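Local coordinates for anopheles Plasmodium-responsive Leucine-rich repeat protein 1B (Anopheles gambiae, PDB 4XGO) that probably acts in the mosquito's response to Plasmodium as a leucine-rich repeat protein that interacts with LRIM1, this chain holding its leucine-rich repeat domain, at residues Leu142-Val147 / Ala160-Asp165; Ala166-Ile171 / Leu187-Leu192; Val205-Ser210 / Glu229-Ser234. One frame throughout, in Å; residues are numbered along the deposited sequence. Where two conformers were deposited one is given.

All three contacts join successive coils of one leucine-rich repeat solenoid, and each is partly buried. Interactions 1 and 3 are of one kind: neighbouring parallel strands of the concave face, with a ladder of backbone bonds, buried aliphatic side chains on one side and polar ones on the other. Their surface chemistry differs. Interaction 1 carries a glycan and a histidine-carboxylate pair, whereas interaction 3 carries a salt bridge. Interaction 2 joins the turns that follow the strands, where asparagine side chains take over much of the backbone bonding. It touches both others: Val147 O meets Asn169 ND2, and Leu187 N meets Asp208 O.

Interaction 1 (Leu142-Val147 / Ala160-Asp165). With NAG (2-acetamido-2-deoxy-beta-D-glucopyranose), chain C.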
loop_
_atom_site.group_PDB
_atom_site.type_symbol
_atom_site.label_atom_id
_atom_site.label_comp_id
_atom_site.label_asym_id
_atom_site.label_seq_id
_atom_site.Cartn_x
_atom_site.Cartn_y
_atom_site.Cartn_z
ATOM N N LEU A 142 -28.891 5.838 3.084
ATOM C CA LEU A 142 -27.719 5.506 2.230
ATOM C C LEU A 142 -28.053 5.465 0.747
ATOM O O LEU A 142 -29.078 4.930 0.338
ATOM C CB LEU A 142 -27.066 4.185 2.656
ATOM C CG LEU A 142 -26.334 4.213 3.992
ATOM C CD1 LEU A 142 -25.915 2.810 4.414
ATOM C CD2 LEU A 142 -25.120 5.140 3.997
ATOM N N PHE A 143 -27.169 6.065 -0.049
ATOM C CA PHE A 143 -27.311 6.160 -1.493
ATOM C C PHE A 143 -26.139 5.440 -2.177
ATOM O O PHE A 143 -26.340 4.739 -3.172
ATOM C CB PHE A 143 -27.353 7.638 -1.892
ATOM C CG PHE A 143 -27.539 7.875 -3.363
ATOM C CD1 PHE A 143 -28.733 7.555 -3.988
ATOM C CD2 PHE A 143 -26.531 8.472 -4.112
ATOM C CE1 PHE A 143 -28.897 7.764 -5.345
ATOM C CE2 PHE A 143 -26.691 8.695 -5.471
ATOM C CZ PHE A 143 -27.883 8.348 -6.081
ATOM N N HIS A 144 -24.918 5.672 -1.679
ATOM C CA HIS A 144 -23.701 5.060 -2.246
ATOM C C HIS A 144 -22.922 4.459 -1.092
ATOM O O HIS A 144 -22.610 5.168 -0.130
ATOM C CB HIS A 144 -22.809 6.104 -2.917
ATOM C CG HIS A 144 -23.203 6.446 -4.310
ATOM N ND1 HIS A 144 -22.365 7.139 -5.153
ATOM C CD2 HIS A 144 -24.319 6.174 -5.025
ATOM C CE1 HIS A 144 -22.961 7.298 -6.322
ATOM N NE2 HIS A 144 -24.150 6.723 -6.266
ATOM N N VAL A 145 -22.622 3.160 -1.170
ATOM C CA VAL A 145 -21.964 2.470 -0.099
ATOM C C VAL A 145 -20.827 1.580 -0.629
ATOM O O VAL A 145 -21.003 0.868 -1.617
ATOM C CB VAL A 145 -22.957 1.574 0.662
ATOM C CG1 VAL A 145 -22.217 0.802 1.729
ATOM C CG2 VAL A 145 -24.073 2.417 1.289
ATOM N N ASN A 146 -19.683 1.600 0.047
ATOM C CA ASN A 146 -18.578 0.737 -0.317
ATOM C C ASN A 146 -18.059 0.069 0.933
ATOM O O ASN A 146 -17.529 0.747 1.833
ATOM C CB ASN A 146 -17.493 1.558 -1.023
ATOM C CG ASN A 146 -16.449 0.706 -1.699
ATOM O OD1 ASN A 146 -16.235 -0.473 -1.351
ATOM N ND2 ASN A 146 -15.801 1.307 -2.704
ATOM N N VAL A 147 -18.230 -1.258 1.002
ATOM C CA VAL A 147 -17.699 -2.067 2.074
ATOM C C VAL A 147 -16.774 -3.170 1.531
ATOM O O VAL A 147 -16.599 -4.204 2.169
ATOM C CB VAL A 147 -18.801 -2.682 2.983
ATOM C CG1 VAL A 147 -19.551 -1.587 3.734
ATOM C CG2 VAL A 147 -19.785 -3.561 2.195
ATOM N N ALA A 160 -32.911 1.820 -0.041
ATOM C CA ALA A 160 -32.834 2.764 -1.166
ATOM C C ALA A 160 -31.425 3.074 -1.657
ATOM O O ALA A 160 -31.227 4.053 -2.369
ATOM C CB ALA A 160 -33.542 4.059 -0.789
ATOM N N VAL A 161 -30.445 2.257 -1.288
ATOM C CA VAL A 161 -29.098 2.414 -1.836
ATOM C C VAL A 161 -29.128 2.177 -3.346
ATOM O O VAL A 161 -29.800 1.257 -3.833
ATOM C CB VAL A 161 -28.063 1.504 -1.111
ATOM C CG1 VAL A 161 -28.406 0.026 -1.238
ATOM C CG2 VAL A 161 -26.656 1.755 -1.625
ATOM N N GLU A 162 -28.423 3.044 -4.074
ATOM C CA GLU A 162 -28.402 3.031 -5.534
ATOM C C GLU A 162 -27.166 2.302 -6.053
ATOM O O GLU A 162 -27.219 1.644 -7.088
ATOM C CB GLU A 162 -28.415 4.470 -6.071
ATOM C CG GLU A 162 -28.436 4.595 -7.593
ATOM C CD GLU A 162 -27.055 4.695 -8.241
ATOM O OE1 GLU A 162 -26.081 5.074 -7.563
ATOM O OE2 GLU A 162 -26.934 4.399 -9.460
ATOM N N GLU A 163 -26.045 2.448 -5.362
ATOM C CA GLU A 163 -24.838 1.743 -5.751
ATOM C C GLU A 163 -24.169 1.169 -4.518
ATOM O O GLU A 163 -23.929 1.883 -3.542
ATOM C CB GLU A 163 -23.866 2.650 -6.520
ATOM C CG GLU A 163 -22.557 1.956 -6.841
ATOM C CD GLU A 163 -21.721 2.622 -7.933
ATOM O OE1 GLU A 163 -21.935 3.842 -8.244
ATOM O OE2 GLU A 163 -20.811 1.917 -8.457
ATOM N N LEU A 164 -23.852 -0.119 -4.583
ATOM C CA LEU A 164 -23.274 -0.817 -3.462
ATOM C C LEU A 164 -22.148 -1.729 -3.909
ATOM O O LEU A 164 -22.349 -2.575 -4.771
ATOM C CB LEU A 164 -24.343 -1.613 -2.723
ATOM C CG LEU A 164 -23.900 -2.520 -1.580
ATOM C CD1 LEU A 164 -23.093 -1.802 -0.532
ATOM C CD2 LEU A 164 -25.131 -3.113 -0.923
ATOM N N ASP A 165 -20.963 -1.524 -3.334
ATOM C CA ASP A 165 -19.816 -2.370 -3.603
ATOM C C ASP A 165 -19.492 -3.140 -2.320
ATOM O O ASP A 165 -19.111 -2.553 -1.311
ATOM C CB ASP A 165 -18.623 -1.555 -4.114
ATOM C CG ASP A 165 -17.433 -2.429 -4.556
ATOM O OD1 ASP A 165 -17.360 -3.630 -4.194
ATOM O OD2 ASP A 165 -16.538 -1.889 -5.271
HETATM C C1 NAG C . -14.763 0.647 -3.464
HETATM C C2 NAG C . -14.680 1.201 -4.886
HETATM C C3 NAG C . -13.497 0.569 -5.627
HETATM C C4 NAG C . -12.204 0.757 -4.849
HETATM C C5 NAG C . -12.421 0.346 -3.389
HETATM C C6 NAG C . -11.185 0.712 -2.563
HETATM C C7 NAG C . -16.475 1.627 -6.476
HETATM C C8 NAG C . -17.656 1.101 -7.226
HETATM N N2 NAG C . -15.850 0.823 -5.628
HETATM O O3 NAG C . -13.388 1.081 -6.945
HETATM O O4 NAG C . -11.200 -0.132 -5.352
HETATM O O5 NAG C . -13.557 0.980 -2.820
HETATM O O6 NAG C . -10.557 -0.526 -2.291
HETATM O O7 NAG C . -16.115 2.782 -6.656
HETATM O O HOH W 1 -30.888 3.236 1.582
#
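Asn146 and Asp165 both place CG anti to the backbone N (chi1 -167° and -174°), so the two side chains project together from paired strand positions. Asn146 ND2 is covalently bonded to C1 of the N-acetylglucosamine. The acetamido N2 of the sugar donates a straight bond to Asp165 OD2 at 2.8 Å. Asp165 OD1 is held by Ser167, and Asn146 OD1 by Ser148. Glu162 also starts anti to N, then bends at chi2 (-92°). Glu162 CB lies 3.4 Å from Phe143 CE1. Glu162 OE1 comes to the edge of the His144 ring, where His144 NE2 makes a weak bond to it of 2.9 Å. Glu163 OE1 sits over one face of that ring, so the two carboxylates may favour a protonated imidazole. On the buried side Val145 CG1 packs on Leu164 CD1 at 3.6 Å. The backbones run parallel. Phe143 O takes two N-H groups, from Glu162 on a lone pair and from Glu163 nearly along the C=O axis. Val145 N to Glu163 O, Asp165 N to Val145 O and Val147 N to Asp165 O continue the ladder. This is the parallel strand pairing of a leucine-rich repeat solenoid, glycosylated on its concave face.

Interaction 2 (Ala166-Ile171 / Leu187-Leu192); sequences ASHNTI and LQHNNL. With GOL (glycerol), chain H.
Ala166 opens the contact with its carbonyl, which takes two side-chain amides. Asn190 ND2 reaches Ala166 O at 3.0 Å from the next coil, and Asn169 ND2 reaches the same oxygen from within the turn. Both donors stand above the carbonyl plane. Asn190 ND2 also donates to Leu187 O, a rung of the asparagine ladder of leucine-rich repeats. Asn169 ND2 likewise donates to Val147 O and its OD1 accepts from Leu152 N; Asn212 ND2 takes Leu187 O. Ser167 lays CB against Gln188 CD. Its OG is held by Asp165. His168 N donates to Gln188 O at 2.9 Å, in the carbonyl plane. The His168 ring forms an offset stack with His189, centroids 4.3 Å apart and planes at 12°. Its CE1 lies over the His189 face, while His189 CB lies over the His168 face. A glycerol, probably from the crystallisation liquor, bridges the ring edges: O1 bonds His168 NE2 and O2 bonds His189 NE2. Asn169 O receives a water that also meets Asn191 ND2 weakly. Thr170 CB rests on Asn191 ND2. Ile171 N points at Asn190 OD1, whose modelled place is less sure. Ile171 O accepts from Asn191 N at 2.8 Å. The two turns follow strands 163-165 and 184-186. Tyr149 and Tyr211 extend the histidine stack. On the inner, apolar side, Ala166, Ile171 and Leu187 pack on Leu155 of strand 154-156.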
loop_
_atom_site.group_PDB
_atom_site.type_symbol
_atom_site.label_atom_id
_atom_site.label_comp_id
_atom_site.label_asym_id
_atom_site.label_seq_id
_atom_site.Cartn_x
_atom_site.Cartn_y
_atom_site.Cartn_z
ATOM N N ALA A 166 -19.708 -4.456 -2.374
ATOM C CA ALA A 166 -19.330 -5.368 -1.275
ATOM C C ALA A 166 -18.403 -6.495 -1.751
ATOM O O ALA A 166 -18.346 -7.582 -1.158
ATOM C CB ALA A 166 -20.552 -5.903 -0.551
ATOM N N SER A 167 -17.599 -6.183 -2.760
ATOM C CA SER A 167 -16.677 -7.136 -3.369
ATOM C C SER A 167 -15.574 -7.460 -2.380
ATOM O O SER A 167 -15.340 -6.701 -1.425
ATOM C CB SER A 167 -16.084 -6.586 -4.680
ATOM O OG SER A 167 -15.299 -5.411 -4.504
ATOM N N HIS A 168 -14.950 -8.615 -2.565
ATOM C CA HIS A 168 -13.829 -9.017 -1.733
ATOM C C HIS A 168 -14.226 -9.096 -0.243
ATOM O O HIS A 168 -13.612 -8.487 0.630
ATOM C CB HIS A 168 -12.634 -8.107 -1.958
ATOM C CG HIS A 168 -12.144 -8.101 -3.371
ATOM N ND1 HIS A 168 -11.188 -8.980 -3.818
ATOM C CD2 HIS A 168 -12.462 -7.323 -4.430
ATOM C CE1 HIS A 168 -10.934 -8.750 -5.092
ATOM N NE2 HIS A 168 -11.684 -7.737 -5.484
ATOM N N ASN A 169 -15.271 -9.861 0.019
ATOM C CA ASN A 169 -15.653 -10.230 1.391
ATOM C C ASN A 169 -15.780 -11.759 1.417
ATOM O O ASN A 169 -15.195 -12.418 0.554
ATOM C CB ASN A 169 -16.943 -9.514 1.781
ATOM C CG ASN A 169 -16.687 -8.121 2.328
ATOM O OD1 ASN A 169 -16.338 -7.951 3.504
ATOM N ND2 ASN A 169 -16.827 -7.117 1.467
ATOM N N THR A 170 -16.503 -12.313 2.381
ATOM C CA THR A 170 -16.826 -13.755 2.397
ATOM C C THR A 170 -18.336 -13.948 2.466
ATOM O O THR A 170 -18.857 -14.812 3.212
ATOM C CB THR A 170 -16.134 -14.499 3.567
ATOM O OG1 THR A 170 -16.528 -13.950 4.832
ATOM C CG2 THR A 170 -14.636 -14.396 3.442
ATOM N N ILE A 171 -19.054 -13.138 1.699
ATOM C CA ILE A 171 -20.504 -13.072 1.812
ATOM C C ILE A 171 -21.155 -14.343 1.254
ATOM O O ILE A 171 -20.868 -14.732 0.124
ATOM C CB ILE A 171 -21.035 -11.823 1.091
ATOM C CG1 ILE A 171 -20.582 -10.565 1.842
ATOM C CG2 ILE A 171 -22.540 -11.816 0.970
ATOM C CD1 ILE A 171 -20.651 -9.299 1.008
ATOM N N LEU A 187 -20.527 -7.637 -6.184
ATOM C CA LEU A 187 -20.371 -8.729 -5.221
ATOM C C LEU A 187 -19.282 -9.726 -5.619
ATOM O O LEU A 187 -19.226 -10.841 -5.095
ATOM C CB LEU A 187 -21.712 -9.456 -5.014
ATOM C CG LEU A 187 -22.734 -8.691 -4.178
ATOM C CD1 LEU A 187 -24.122 -9.284 -4.235
ATOM C CD2 LEU A 187 -22.237 -8.590 -2.769
ATOM N N GLN A 188 -18.394 -9.327 -6.530
ATOM C CA GLN A 188 -17.355 -10.245 -6.999
ATOM C C GLN A 188 -16.399 -10.591 -5.858
ATOM O O GLN A 188 -16.196 -9.768 -4.943
ATOM C CB GLN A 188 -16.610 -9.676 -8.212
ATOM C CG GLN A 188 -15.741 -8.455 -7.987
ATOM C CD GLN A 188 -16.475 -7.125 -8.083
ATOM O OE1 GLN A 188 -17.704 -7.059 -8.020
ATOM N NE2 GLN A 188 -15.706 -6.043 -8.278
ATOM N N HIS A 189 -15.879 -11.818 -5.874
ATOM C CA HIS A 189 -14.945 -12.305 -4.864
ATOM C C HIS A 189 -15.664 -12.406 -3.523
ATOM O O HIS A 189 -15.348 -11.688 -2.564
ATOM C CB HIS A 189 -13.670 -11.441 -4.767
ATOM C CG HIS A 189 -12.786 -11.506 -5.981
ATOM N ND1 HIS A 189 -11.839 -12.495 -6.177
ATOM C CD2 HIS A 189 -12.715 -10.703 -7.066
ATOM C CE1 HIS A 189 -11.223 -12.286 -7.330
ATOM N NE2 HIS A 189 -11.746 -11.214 -7.892
ATOM N N ASN A 190 -16.661 -13.291 -3.489
ATOM C CA ASN A 190 -17.394 -13.604 -2.286
ATOM C C ASN A 190 -17.657 -15.103 -2.225
ATOM O O ASN A 190 -16.987 -15.866 -2.934
ATOM C CB ASN A 190 -18.668 -12.762 -2.193
ATOM C CG ASN A 190 -18.404 -11.422 -1.531
ATOM O OD1 ASN A 190 -17.977 -11.378 -0.373
ATOM N ND2 ASN A 190 -18.574 -10.335 -2.276
ATOM N N ASN A 191 -18.609 -15.506 -1.391
ATOM C CA ASN A 191 -18.915 -16.932 -1.201
ATOM C C ASN A 191 -20.379 -17.283 -1.471
ATOM O O ASN A 191 -20.981 -18.144 -0.797
ATOM C CB ASN A 191 -18.479 -17.304 0.199
ATOM C CG ASN A 191 -16.967 -17.403 0.316
ATOM O OD1 ASN A 191 -16.367 -18.446 0.018
ATOM N ND2 ASN A 191 -16.342 -16.335 0.709
ATOM N N LEU A 192 -20.953 -16.634 -2.475
ATOM C CA LEU A 192 -22.347 -16.835 -2.825
ATOM C C LEU A 192 -22.536 -18.194 -3.487
ATOM O O LEU A 192 -21.724 -18.589 -4.321
ATOM C CB LEU A 192 -22.868 -15.730 -3.739
ATOM C CG LEU A 192 -22.987 -14.361 -3.053
ATOM C CD1 LEU A 192 -23.141 -13.294 -4.123
ATOM C CD2 LEU A 192 -24.138 -14.361 -2.059
HETATM C C1 GOL H . -12.123 -7.143 -9.841
HETATM O O1 GOL H . -12.326 -6.808 -8.450
HETATM C C2 GOL H . -12.560 -8.583 -10.165
HETATM O O2 GOL H . -11.437 -9.414 -10.491
HETATM C C3 GOL H . -13.541 -8.613 -11.336
HETATM O O3 GOL H . -14.149 -9.913 -11.448
HETATM O O HOH W 2 -14.311 -14.852 -0.419
#

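Interaction 3 (Val205-Ser210 / Glu229-Ser234); sequences VDVDLS and ERLYVS. Unlike the reference sequence in segment 205-210: Val205 (reference Thr).
Backbone hydrogen bonds form the frame. Strands 206-208 and 230-232 run parallel, their axes 4.9 Å apart and 2° from aligned. Val205 O accepts twice: from Glu229 N on a lone pair, and from Arg230 N nearly along the C=O axis. Val207 N then donates to Arg230 O, Tyr232 N to Val207 O and Leu209 N to Tyr232 O, each nearly along the carbonyl axis.

Charge comes next. Arg230 leaves the strand with CG anti to its carbonyl carbon (chi1 -52°) and stays extended to NE. The last torsion, chi4 79°, turns NH1 back toward Asp206. In the Asp206 conformer given, one of two, Arg230 NH1 donates in the guanidinium plane to the syn lone pair of Asp206 OD1 at 3.0 Å. Asp206 OD1 also lies against the aliphatic stem, 3.2 Å from Arg230 CG. Glu229 OE1 stands 3.4 Å from Arg230 NH1 but well out of the guanidinium plane, a purely electrostatic partner. Val205, which is Thr in the reference sequence, lays CG1 along the Glu229 carboxylate.

A polar turn closes the other end. Asp208 OD1 accepts Ser210 N at 3.0 Å, an Asx turn. The Tyr232 ring edge meets the backbone, with CD1 near Val207 O.

Apolar packing fills the reverse side. Val207 CG1 meets Leu231 CD1 at 3.4 Å, tighter than usual for two carbons.

The chemistry thus splits by side across two adjacent parallel strands of the leucine-rich repeat solenoid. Buried valine and leucine methyls face its core, while the partly exposed side carries Asp206, Asp208, Arg230 and Tyr232. The charge of Arg230 probably eases the repulsion between Asp206 OD1 and Glu229 OE1, 5.1 Å apart, and may lower the pKa of both acids.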
loop_
_atom_site.group_PDB
_atom_site.type_symbol
_atom_site.label_atom_id
_atom_site.label_comp_id
_atom_site.label_asym_id
_atom_site.label_seq_id
_atom_site.Cartn_x
_atom_site.Cartn_y
_atom_site.Cartn_z
ATOM N N VAL A 205 -29.148 -2.659 -12.935
ATOM C CA VAL A 205 -28.606 -2.444 -14.269
ATOM C C VAL A 205 -27.301 -3.217 -14.476
ATOM O O VAL A 205 -27.086 -3.816 -15.537
ATOM C CB VAL A 205 -28.391 -0.933 -14.523
ATOM C CG1 VAL A 205 -27.738 -0.694 -15.881
ATOM C CG2 VAL A 205 -29.728 -0.211 -14.437
ATOM N N ASP A 206 -26.433 -3.197 -13.463
ATOM C CA ASP A 206 -25.134 -3.870 -13.534
ATOM C C ASP A 206 -24.953 -4.716 -12.279
ATOM O O ASP A 206 -25.016 -4.213 -11.149
ATOM C CB ASP A 206 -23.992 -2.859 -13.658
ATOM C CG ASP A 206 -24.182 -1.890 -14.813
ATOM O OD1 ASP A 206 -24.299 -2.336 -15.972
ATOM O OD2 ASP A 206 -24.228 -0.666 -14.553
ATOM N N VAL A 207 -24.752 -6.007 -12.475
ATOM C CA VAL A 207 -24.521 -6.917 -11.355
ATOM C C VAL A 207 -23.294 -7.766 -11.629
ATOM O O VAL A 207 -23.195 -8.422 -12.673
ATOM C CB VAL A 207 -25.772 -7.774 -10.997
ATOM C CG1 VAL A 207 -26.243 -8.610 -12.156
ATOM C CG2 VAL A 207 -25.483 -8.662 -9.802
ATOM N N ASP A 208 -22.334 -7.715 -10.703
ATOM C CA ASP A 208 -21.124 -8.523 -10.797
ATOM C C ASP A 208 -21.112 -9.591 -9.686
ATOM O O ASP A 208 -21.033 -9.274 -8.489
ATOM C CB ASP A 208 -19.880 -7.634 -10.753
ATOM C CG ASP A 208 -18.606 -8.360 -11.152
ATOM O OD1 ASP A 208 -18.549 -9.599 -11.159
ATOM O OD2 ASP A 208 -17.620 -7.663 -11.465
ATOM N N LEU A 209 -21.236 -10.850 -10.114
ATOM C CA LEU A 209 -21.201 -12.011 -9.245
ATOM C C LEU A 209 -20.025 -12.918 -9.548
ATOM O O LEU A 209 -20.013 -14.097 -9.148
ATOM C CB LEU A 209 -22.509 -12.809 -9.383
ATOM C CG LEU A 209 -23.810 -12.062 -9.081
ATOM C CD1 LEU A 209 -25.035 -12.916 -9.384
ATOM C CD2 LEU A 209 -23.866 -11.569 -7.663
ATOM N N SER A 210 -19.022 -12.389 -10.238
ATOM C CA SER A 210 -17.866 -13.182 -10.612
ATOM C C SER A 210 -17.080 -13.582 -9.363
ATOM O O SER A 210 -17.194 -12.937 -8.316
ATOM C CB SER A 210 -16.979 -12.457 -11.635
ATOM O OG SER A 210 -16.182 -11.451 -11.042
ATOM N N GLU A 229 -28.676 -4.592 -17.674
ATOM C CA GLU A 229 -27.831 -4.435 -18.866
ATOM C C GLU A 229 -26.585 -5.315 -18.852
ATOM O O GLU A 229 -26.147 -5.785 -19.906
ATOM C CB GLU A 229 -27.392 -2.984 -19.041
ATOM C CG GLU A 229 -28.521 -2.044 -19.439
ATOM C CD GLU A 229 -28.052 -0.617 -19.625
ATOM O OE1 GLU A 229 -26.862 -0.417 -19.961
ATOM O OE2 GLU A 229 -28.880 0.301 -19.417
ATOM N N ARG A 230 -25.994 -5.527 -17.681
ATOM C CA ARG A 230 -24.718 -6.246 -17.605
ATOM C C ARG A 230 -24.746 -7.236 -16.455
ATOM O O ARG A 230 -25.038 -6.868 -15.308
ATOM C CB ARG A 230 -23.551 -5.263 -17.438
ATOM C CG ARG A 230 -23.551 -4.158 -18.481
ATOM C CD ARG A 230 -22.333 -3.284 -18.333
ATOM N NE ARG A 230 -22.265 -2.295 -19.400
ATOM C CZ ARG A 230 -22.976 -1.166 -19.442
ATOM N NH1 ARG A 230 -23.844 -0.848 -18.479
ATOM N NH2 ARG A 230 -22.808 -0.335 -20.474
ATOM N N LEU A 231 -24.449 -8.495 -16.785
ATOM C CA LEU A 231 -24.427 -9.588 -15.823
ATOM C C LEU A 231 -23.099 -10.327 -15.946
ATOM O O LEU A 231 -22.772 -10.916 -17.000
ATOM C CB LEU A 231 -25.610 -10.544 -16.057
ATOM C CG LEU A 231 -25.603 -11.831 -15.231
ATOM C CD1 LEU A 231 -25.731 -11.539 -13.747
ATOM C CD2 LEU A 231 -26.713 -12.757 -15.680
ATOM N N TYR A 232 -22.301 -10.256 -14.880
ATOM C CA TYR A 232 -21.009 -10.893 -14.847
ATOM C C TYR A 232 -21.026 -12.057 -13.869
ATOM O O TYR A 232 -21.286 -11.879 -12.669
ATOM C CB TYR A 232 -19.922 -9.911 -14.426
ATOM C CG TYR A 232 -19.841 -8.683 -15.290
ATOM C CD1 TYR A 232 -20.585 -7.556 -14.990
ATOM C CD2 TYR A 232 -19.018 -8.653 -16.402
ATOM C CE1 TYR A 232 -20.513 -6.416 -15.786
ATOM C CE2 TYR A 232 -18.934 -7.514 -17.202
ATOM C CZ TYR A 232 -19.688 -6.401 -16.882
ATOM O OH TYR A 232 -19.620 -5.250 -17.659
ATOM N N VAL A 233 -20.738 -13.248 -14.373
ATOM C CA VAL A 233 -20.711 -14.429 -13.523
ATOM C C VAL A 233 -19.516 -15.304 -13.887
ATOM O O VAL A 233 -19.582 -16.531 -13.839
ATOM C CB VAL A 233 -22.026 -15.253 -13.567
ATOM C CG1 VAL A 233 -22.116 -16.129 -12.340
ATOM C CG2 VAL A 233 -23.257 -14.371 -13.583
ATOM N N SER A 234 -18.390 -14.672 -14.190
ATOM C CA SER A 234 -17.189 -15.421 -14.538
ATOM C C SER A 234 -16.590 -16.065 -13.292
ATOM O O SER A 234 -16.856 -15.632 -12.149
ATOM C CB SER A 234 -16.153 -14.530 -15.220
ATOM O OG SER A 234 -15.490 -13.704 -14.277
#